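Local coordinates for protein chitinase (PDB 4TXG) that probably hydrolyses the glycosidic bonds of chitin as a family GH18 glycoside hydrolase, and probably also binds this polysaccharide, at residues G117-P123 with Y136-Q142; L349-L353 with Y363-T367. All coordinates share one frame; numbering follows the deposited sequence.

Contact 1 (G117-P123 with Y136-Q142); sequences GNALCRP and YCAVYKQ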
ATOM      1  N   GLY A 117      28.892  -5.227  12.550  1.00 20.54           N
ATOM      2  CA  GLY A 117      28.119  -4.188  13.204  1.00 21.47           C
ATOM      3  C   GLY A 117      26.701  -4.068  12.678  1.00 18.17           C
ATOM      4  O   GLY A 117      25.988  -5.064  12.540  1.00 16.79           O
ATOM      5  N   ASN A 118      26.303  -2.844  12.350  1.00 18.22           N
ATOM      6  CA  ASN A 118      24.936  -2.575  11.919  1.00 17.28           C
ATOM      7  C   ASN A 118      24.539  -3.290  10.631  1.00 17.06           C
ATOM      8  O   ASN A 118      23.356  -3.549  10.392  1.00 16.69           O
ATOM      9  CB  ASN A 118      24.742  -1.070  11.758  1.00 17.99           C
ATOM     10  CG  ASN A 118      24.508  -0.374  13.076  1.00 20.98           C
ATOM     11  OD1 ASN A 118      23.573  -0.707  13.805  1.00 20.68           O
ATOM     12  ND2 ASN A 118      25.359   0.601  13.398  1.00 19.99           N
ATOM     13  N   ALA A 119      25.526  -3.626   9.807  1.00 15.41           N
ATOM     14  CA  ALA A 119      25.240  -4.303   8.550  1.00 16.17           C
ATOM     15  C   ALA A 119      24.635  -5.690   8.777  1.00 16.43           C
ATOM     16  O   ALA A 119      23.969  -6.240   7.900  1.00 17.87           O
ATOM     17  CB  ALA A 119      26.495  -4.404   7.711  1.00 18.15           C
ATOM     18  N   LEU A 120      24.861  -6.250   9.961  1.00 14.80           N
ATOM     19  CA  LEU A 120      24.297  -7.551  10.307  1.00 16.20           C
ATOM     20  C   LEU A 120      22.784  -7.483  10.568  1.00 17.59           C
ATOM     21  O   LEU A 120      22.122  -8.517  10.661  1.00 16.16           O
ATOM     22  CB  LEU A 120      25.016  -8.123  11.531  1.00 16.11           C
ATOM     23  CG  LEU A 120      26.464  -8.517  11.259  1.00 18.44           C
ATOM     24  CD1 LEU A 120      27.212  -8.772  12.561  1.00 21.23           C
ATOM     25  CD2 LEU A 120      26.493  -9.744  10.371  1.00 20.60           C
ATOM     26  N   CYS A 121      22.244  -6.273  10.667  1.00 14.12           N
ATOM     27  CA  CYS A 121      20.820  -6.090  10.943  1.00  9.99           C
ATOM     28  C   CYS A 121      20.055  -5.473   9.773  1.00  9.51           C
ATOM     29  O   CYS A 121      18.903  -5.075   9.929  1.00 11.52           O
ATOM     30  CB  CYS A 121      20.633  -5.216  12.185  1.00 14.31           C
ATOM     31  SG  CYS A 121      21.357  -5.924  13.682  1.00 17.22           S
ATOM     32  N   ARG A 122      20.680  -5.386   8.604  1.00 10.09           N
ATOM     33  CA  ARG A 122      19.991  -4.780   7.468  1.00  9.93           C
ATOM     34  C   ARG A 122      18.863  -5.696   6.987  1.00 10.84           C
ATOM     35  O   ARG A 122      19.084  -6.888   6.801  1.00 10.90           O
ATOM     36  CB  ARG A 122      20.976  -4.495   6.322  1.00 10.81           C
ATOM     37  CG  ARG A 122      20.320  -3.822   5.128  1.00 12.84           C
ATOM     38  CD  ARG A 122      21.329  -3.475   4.025  1.00 12.83           C
ATOM     39  NE  ARG A 122      22.124  -4.631   3.625  1.00 17.97           N
ATOM     40  CZ  ARG A 122      21.760  -5.516   2.699  1.00 30.45           C
ATOM     41  NH1 ARG A 122      20.602  -5.384   2.052  1.00 27.42           N
ATOM     42  NH2 ARG A 122      22.558  -6.540   2.414  1.00 32.90           N
ATOM     43  N   PRO A 123      17.645  -5.145   6.812  1.00 10.50           N
ATOM     44  CA  PRO A 123      16.544  -5.950   6.257  1.00  9.82           C
ATOM     45  C   PRO A 123      16.904  -6.584   4.922  1.00 10.44           C
ATOM     46  O   PRO A 123      17.600  -5.967   4.107  1.00  8.84           O
ATOM     47  CB  PRO A 123      15.411  -4.931   6.088  1.00  7.85           C
ATOM     48  CG  PRO A 123      15.663  -3.939   7.199  1.00  9.63           C
ATOM     49  CD  PRO A 123      17.185  -3.817   7.250  1.00  9.82           C
ATOM     50  N   TYR A 136      21.027   0.218  11.766  1.00 12.59           N
ATOM     51  CA  TYR A 136      19.928  -0.747  11.628  1.00 12.67           C
ATOM     52  C   TYR A 136      19.589  -1.471  12.926  1.00 14.22           C
ATOM     53  O   TYR A 136      18.441  -1.832  13.150  1.00 13.26           O
ATOM     54  CB  TYR A 136      20.258  -1.797  10.572  1.00 11.09           C
ATOM     55  CG  TYR A 136      20.276  -1.267   9.166  1.00 10.21           C
ATOM     56  CD1 TYR A 136      19.120  -0.752   8.579  1.00 10.50           C
ATOM     57  CD2 TYR A 136      21.445  -1.283   8.423  1.00 14.47           C
ATOM     58  CE1 TYR A 136      19.139  -0.270   7.281  1.00 13.00           C
ATOM     59  CE2 TYR A 136      21.469  -0.797   7.142  1.00 15.66           C
ATOM     60  CZ  TYR A 136      20.320  -0.300   6.575  1.00 14.24           C
ATOM     61  OH  TYR A 136      20.373   0.172   5.284  1.00 18.44           O
ATOM     62  N   CYS A 137      20.589  -1.696  13.769  1.00 16.24           N
ATOM     63  CA  CYS A 137      20.374  -2.525  14.948  1.00 16.44           C
ATOM     64  C   CYS A 137      19.552  -1.801  16.010  1.00 13.63           C
ATOM     65  O   CYS A 137      19.126  -2.407  16.987  1.00 15.62           O
ATOM     66  CB  CYS A 137      21.710  -3.001  15.515  1.00 20.57           C
ATOM     67  SG  CYS A 137      22.390  -4.385  14.546  1.00 87.65           S
ATOM     68  N   ALA A 138      19.295  -0.518  15.786  1.00 12.39           N
ATOM     69  CA  ALA A 138      18.405   0.241  16.661  1.00 18.54           C
ATOM     70  C   ALA A 138      16.935  -0.175  16.495  1.00 17.15           C
ATOM     71  O   ALA A 138      16.133  -0.007  17.416  1.00 17.77           O
ATOM     72  CB  ALA A 138      18.561   1.747  16.397  1.00 19.33           C
ATOM     73  N   VAL A 139      16.593  -0.721  15.328  1.00  9.58           N
ATOM     74  CA  VAL A 139      15.202  -1.029  14.983  1.00 10.81           C
ATOM     75  C   VAL A 139      15.054  -2.485  14.527  1.00 11.68           C
ATOM     76  O   VAL A 139      13.976  -3.079  14.642  1.00  9.72           O
ATOM     77  CB  VAL A 139      14.686  -0.065  13.862  1.00 14.71           C
ATOM     78  CG1 VAL A 139      13.385  -0.547  13.228  1.00 16.81           C
ATOM     79  CG2 VAL A 139      14.509   1.352  14.418  1.00 17.15           C
ATOM     80  N   TYR A 140      16.142  -3.062  14.019  1.00 10.66           N
ATOM     81  CA  TYR A 140      16.104  -4.415  13.472  1.00  9.12           C
ATOM     82  C   TYR A 140      16.976  -5.397  14.245  1.00 11.77           C
ATOM     83  O   TYR A 140      17.937  -5.015  14.910  1.00 12.77           O
ATOM     84  CB  TYR A 140      16.536  -4.404  12.004  1.00  8.46           C
ATOM     85  CG  TYR A 140      15.616  -3.574  11.134  1.00  8.97           C
ATOM     86  CD1 TYR A 140      14.336  -4.014  10.835  1.00  7.70           C
ATOM     87  CD2 TYR A 140      16.029  -2.344  10.620  1.00 10.03           C
ATOM     88  CE1 TYR A 140      13.477  -3.263  10.042  1.00  8.67           C
ATOM     89  CE2 TYR A 140      15.178  -1.584   9.815  1.00  8.78           C
ATOM     90  CZ  TYR A 140      13.902  -2.045   9.540  1.00  7.95           C
ATOM     91  OH  TYR A 140      13.045  -1.299   8.751  1.00 10.41           O
ATOM     92  N   LYS A 141      16.617  -6.669  14.153  1.00  9.89           N
ATOM     93  CA  LYS A 141      17.382  -7.750  14.762  1.00 13.30           C
ATOM     94  C   LYS A 141      18.475  -8.194  13.814  1.00 12.72           C
ATOM     95  O   LYS A 141      18.466  -7.812  12.646  1.00 12.34           O
ATOM     96  CB  LYS A 141      16.468  -8.936  15.084  1.00 14.12           C
ATOM     97  CG  LYS A 141      15.214  -8.542  15.817  1.00 16.95           C
ATOM     98  CD  LYS A 141      14.201  -9.675  15.827  1.00 16.78           C
ATOM     99  CE  LYS A 141      12.879  -9.201  16.396  1.00 18.27           C
ATOM    100  NZ  LYS A 141      11.886 -10.301  16.462  1.00 22.85           N
ATOM    101  N   GLN A 142      19.420  -8.992  14.299  1.00 13.25           N
ATOM    102  CA  GLN A 142      20.379  -9.585  13.380  1.00 13.78           C
ATOM    103  C   GLN A 142      19.592 -10.455  12.408  1.00 15.24           C
ATOM    104  O   GLN A 142      18.733 -11.237  12.815  1.00 14.83           O
ATOM    105  CB  GLN A 142      21.461 -10.373  14.124  1.00 17.91           C
ATOM    106  CG  GLN A 142      22.346  -9.462  14.968  1.00 24.90           C
ATOM    107  CD  GLN A 142      23.646 -10.104  15.386  1.00 34.73           C
ATOM    108  OE1 GLN A 142      24.147 -11.009  14.723  1.00 38.18           O
ATOM    109  NE2 GLN A 142      24.202  -9.635  16.494  1.00 39.34           N
TER

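Contact 2 (L349-L353 with Y363-T367); sequences LRDRL and YYQIT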
ATOM      1  N   LEU A 349      15.372  10.191  -0.849  1.00  7.63           N
ATOM      2  CA  LEU A 349      14.847  10.128   0.508  1.00 12.42           C
ATOM      3  C   LEU A 349      15.625   9.111   1.347  1.00 10.85           C
ATOM      4  O   LEU A 349      15.974   9.381   2.496  1.00  9.80           O
ATOM      5  CB  LEU A 349      13.370   9.773   0.453  1.00 12.58           C
ATOM      6  CG  LEU A 349      12.377  10.194   1.529  1.00 21.69           C
ATOM      7  CD1 LEU A 349      12.538  11.642   1.944  1.00 14.76           C
ATOM      8  CD2 LEU A 349      10.989   9.951   0.926  1.00 21.82           C
ATOM      9  N   ARG A 350      15.916   7.957   0.750  1.00  9.50           N
ATOM     10  CA  ARG A 350      16.698   6.903   1.401  1.00 11.65           C
ATOM     11  C   ARG A 350      18.081   7.416   1.779  1.00  9.60           C
ATOM     12  O   ARG A 350      18.553   7.216   2.899  1.00  8.67           O
ATOM     13  CB  ARG A 350      16.817   5.680   0.481  1.00  8.26           C
ATOM     14  CG  ARG A 350      17.699   4.545   1.019  1.00  8.87           C
ATOM     15  CD  ARG A 350      16.932   3.650   2.001  1.00  9.98           C
ATOM     16  NE  ARG A 350      16.872   4.212   3.349  1.00 12.31           N
ATOM     17  CZ  ARG A 350      15.932   3.912   4.243  1.00 14.44           C
ATOM     18  NH1 ARG A 350      15.979   4.454   5.459  1.00 14.75           N
ATOM     19  NH2 ARG A 350      14.946   3.070   3.921  1.00 11.07           N
ATOM     20  N   ASP A 351      18.718   8.101   0.837  1.00  8.08           N
ATOM     21  CA  ASP A 351      20.038   8.677   1.063  1.00 10.84           C
ATOM     22  C   ASP A 351      20.019   9.698   2.209  1.00 11.34           C
ATOM     23  O   ASP A 351      20.860   9.648   3.114  1.00  8.95           O
ATOM     24  CB  ASP A 351      20.549   9.335  -0.223  1.00 12.01           C
ATOM     25  CG  ASP A 351      21.918   9.972  -0.052  1.00 12.30           C
ATOM     26  OD1 ASP A 351      21.988  11.109   0.458  1.00 13.15           O
ATOM     27  OD2 ASP A 351      22.924   9.330  -0.423  1.00 16.35           O
ATOM     28  N   ARG A 352      19.062  10.624   2.186  1.00  8.59           N
ATOM     29  CA  ARG A 352      19.052  11.680   3.193  1.00  9.11           C
ATOM     30  C   ARG A 352      18.709  11.127   4.567  1.00 10.91           C
ATOM     31  O   ARG A 352      19.297  11.537   5.575  1.00 10.33           O
ATOM     32  CB  ARG A 352      18.059  12.792   2.836  1.00  8.83           C
ATOM     33  CG  ARG A 352      18.380  13.512   1.539  1.00 10.81           C
ATOM     34  CD  ARG A 352      19.763  14.151   1.537  1.00 15.76           C
ATOM     35  NE  ARG A 352      19.922  14.954   0.325  1.00 17.01           N
ATOM     36  CZ  ARG A 352      20.320  14.476  -0.851  1.00 17.27           C
ATOM     37  NH1 ARG A 352      20.637  13.192  -0.991  1.00 17.13           N
ATOM     38  NH2 ARG A 352      20.407  15.288  -1.894  1.00 22.30           N
ATOM     39  N   LEU A 353      17.758  10.198   4.616  1.00  9.73           N
ATOM     40  CA  LEU A 353      17.378   9.621   5.900  1.00  9.72           C
ATOM     41  C   LEU A 353      18.470   8.696   6.449  1.00 10.68           C
ATOM     42  O   LEU A 353      18.682   8.654   7.663  1.00 10.59           O
ATOM     43  CB  LEU A 353      16.048   8.884   5.790  1.00 11.21           C
ATOM     44  CG  LEU A 353      14.834   9.821   5.827  1.00 17.57           C
ATOM     45  CD1 LEU A 353      13.567   9.009   5.938  1.00 22.43           C
ATOM     46  CD2 LEU A 353      14.935  10.794   6.977  1.00 26.32           C
ATOM     47  N   TYR A 363      17.435   5.260  13.980  1.00 13.51           N
ATOM     48  CA  TYR A 363      17.061   4.902  12.616  1.00 10.77           C
ATOM     49  C   TYR A 363      15.770   5.577  12.154  1.00 13.32           C
ATOM     50  O   TYR A 363      14.836   5.757  12.947  1.00 14.86           O
ATOM     51  CB  TYR A 363      16.930   3.378  12.520  1.00  9.66           C
ATOM     52  CG  TYR A 363      16.721   2.904  11.118  1.00 12.38           C
ATOM     53  CD1 TYR A 363      17.774   2.892  10.216  1.00 11.95           C
ATOM     54  CD2 TYR A 363      15.470   2.496  10.682  1.00  9.96           C
ATOM     55  CE1 TYR A 363      17.592   2.470   8.924  1.00 13.74           C
ATOM     56  CE2 TYR A 363      15.277   2.075   9.385  1.00  8.44           C
ATOM     57  CZ  TYR A 363      16.344   2.059   8.516  1.00  9.50           C
ATOM     58  OH  TYR A 363      16.182   1.645   7.218  1.00  8.56           O
ATOM     59  N   TYR A 364      15.712   5.941  10.872  1.00  9.56           N
ATOM     60  CA  TYR A 364      14.495   6.504  10.277  1.00  9.42           C
ATOM     61  C   TYR A 364      13.986   5.610   9.153  1.00  8.28           C
ATOM     62  O   TYR A 364      14.716   5.308   8.215  1.00 11.21           O
ATOM     63  CB  TYR A 364      14.735   7.921   9.733  1.00  8.75           C
ATOM     64  CG  TYR A 364      15.213   8.907  10.780  1.00  9.55           C
ATOM     65  CD1 TYR A 364      14.360   9.343  11.790  1.00 10.93           C
ATOM     66  CD2 TYR A 364      16.513   9.397  10.760  1.00 11.23           C
ATOM     67  CE1 TYR A 364      14.792  10.246  12.756  1.00 13.56           C
ATOM     68  CE2 TYR A 364      16.962  10.300  11.726  1.00 12.03           C
ATOM     69  CZ  TYR A 364      16.096  10.718  12.719  1.00 13.61           C
ATOM     70  OH  TYR A 364      16.532  11.614  13.678  1.00 15.41           O
ATOM     71  N   GLN A 365      12.730   5.196   9.257  1.00  8.08           N
ATOM     72  CA  GLN A 365      12.134   4.316   8.258  1.00  7.70           C
ATOM     73  C   GLN A 365      11.515   5.102   7.099  1.00 11.20           C
ATOM     74  O   GLN A 365      11.003   6.204   7.284  1.00 10.19           O
ATOM     75  CB  GLN A 365      11.073   3.407   8.907  1.00 11.84           C
ATOM     76  CG  GLN A 365      11.660   2.263   9.753  1.00 12.72           C
ATOM     77  CD  GLN A 365      10.592   1.344  10.344  1.00 20.43           C
ATOM     78  OE1 GLN A 365       9.628   1.812  10.950  1.00 20.82           O
ATOM     79  NE2 GLN A 365      10.761   0.031  10.166  1.00 15.17           N
ATOM     80  N   ILE A 366      11.583   4.533   5.900  1.00  7.73           N
ATOM     81  CA  ILE A 366      10.765   5.021   4.787  1.00  6.90           C
ATOM     82  C   ILE A 366       9.784   3.946   4.399  1.00  6.64           C
ATOM     83  O   ILE A 366      10.178   2.815   4.094  1.00  8.73           O
ATOM     84  CB  ILE A 366      11.593   5.379   3.556  1.00 11.28           C
ATOM     85  CG1 ILE A 366      12.710   6.328   3.931  1.00 15.43           C
ATOM     86  CG2 ILE A 366      10.692   5.998   2.470  1.00 12.58           C
ATOM     87  CD1 ILE A 366      13.547   6.717   2.761  1.00 17.10           C
ATOM     88  N   THR A 367       8.502   4.283   4.421  1.00  6.53           N
ATOM     89  CA  THR A 367       7.500   3.348   3.958  1.00  7.34           C
ATOM     90  C   THR A 367       6.679   4.009   2.853  1.00  6.14           C
ATOM     91  O   THR A 367       6.825   5.199   2.577  1.00  6.68           O
ATOM     92  CB  THR A 367       6.597   2.876   5.118  1.00  7.58           C
ATOM     93  OG1 THR A 367       5.793   3.960   5.601  1.00  9.81           O
ATOM     94  CG2 THR A 367       7.463   2.355   6.272  1.00  9.93           C
TER
HETATM   95  O   HOH W   1      17.358   5.790   8.277  1.00 16.58           O

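Contact 1 (G117-P123 with Y136-Q142)
C121 and C137 both turn SG anti to their own carbonyl carbon, chi1 -61° and -78°, which directs the two sulfurs at each other and closes a disulfide between two loops that precede the first strand of the GH18 barrel. The SG atoms of C121 and C137 are 2.0 Å apart, and the bond ties the end of the 3-10 turn 118-120 to the irregular segment 136-142. Beside this covalent link, N118 bends its amide across to the second loop, and its OD1 accepts a nearly straight hydrogen bond from C137 N at 3.1 Å, the donor lying somewhat tilted from the carbonyl plane. N118 ND2 is held in turn by D133, so both ends of the amide are engaged and its rotation is fixed.

Next to the disulfide, the rings of Y136 and Y140 carry most of the apolar contact. R122 runs alongside Y136, pointing the same way, and lays its aliphatic stem over one face of the ring: its CA sits 4.0 Å from the ring centroid of Y136 in a CH-pi contact, and its CG follows toward CZ. The charged end bends off at chi3, leaving the guanidinium steeply inclined to the ring, and NH1 bonds to L126 O. Two CA-H...O contacts accompany this packing, C121 CA to K141 O and Q142 CA to L120 O, the latter at 3.4 Å. Y140 is sandwiched between V139 CG1 on one face and P123 on the other, its hydroxyl bonding to D390; P123 CG stands 3.5 Å from the Y140 ring centroid, only 11° off the ring normal.

Contact 2 (L349-L353 with Y363-T367)
A helix of the GH18 TIM barrel packs here on the strand that follows it: segment 349-353 lies within helix 338-360, and segment 363-367 leads into strand 365-371. The short helix and strand segments run nearly antiparallel, at 162°, with their axes 9.2 Å apart. I366 is the central apolar residue of the interface. Its CG1 is anti to the carbonyl carbon and its chain is extended (chi2 -180°), which carries CD1 against the helix, where it lies 3.8 Å from L349 CB and also touches the backbone of R350. L353 crosses it obliquely and packs tightly, CD1 of L353 being 3.5 Å from CG1 of I366, while its other methyl, CD2, meets Y364 CB.

R350 folds back at chi2 and chi3 and lays one face of its guanidinium over I366 CD1. From the edge of that group NH1 gives a weak hydrogen bond to Y364 O, 3.1 Å away, whereas NH2 has a salt bridge to D390 and NE one to D354. The two carboxylates probably offset the charge of this buried arginine. A water links the segments further along, accepting from Y364 N at 3.1 Å and donating weakly to L353 O. On the flanks, L349 and L353 also reach helix 287-304, and strand 365-371 lies between strands 308-312 and 391-395 in the barrel sheet.

How the contacts relate
The two contacts follow one another along the chain, contact 1 closing before contact 2 opens, and their centres lie 14 Å apart on the same side of the chain's centre. Contact 1 belongs to the loops ahead of strand 155-161, contact 2 to the barrel wall formed by helix 338-360 and strand 365-371, and they touch directly. Y140 OH probably hydrogen-bonds to Q365 NE2 at 3.0 Å. Y363 packs on Y136, V139 and Y140, its CB meeting V139 CG2 and its ring the two tyrosine rings. D390 takes hydrogen bonds from hydroxyls of both contacts, the one from contact 2 being Y363 OH. The disulfide-closed loop ahead of strand 155-161 is thus fastened to the start of a barrel strand.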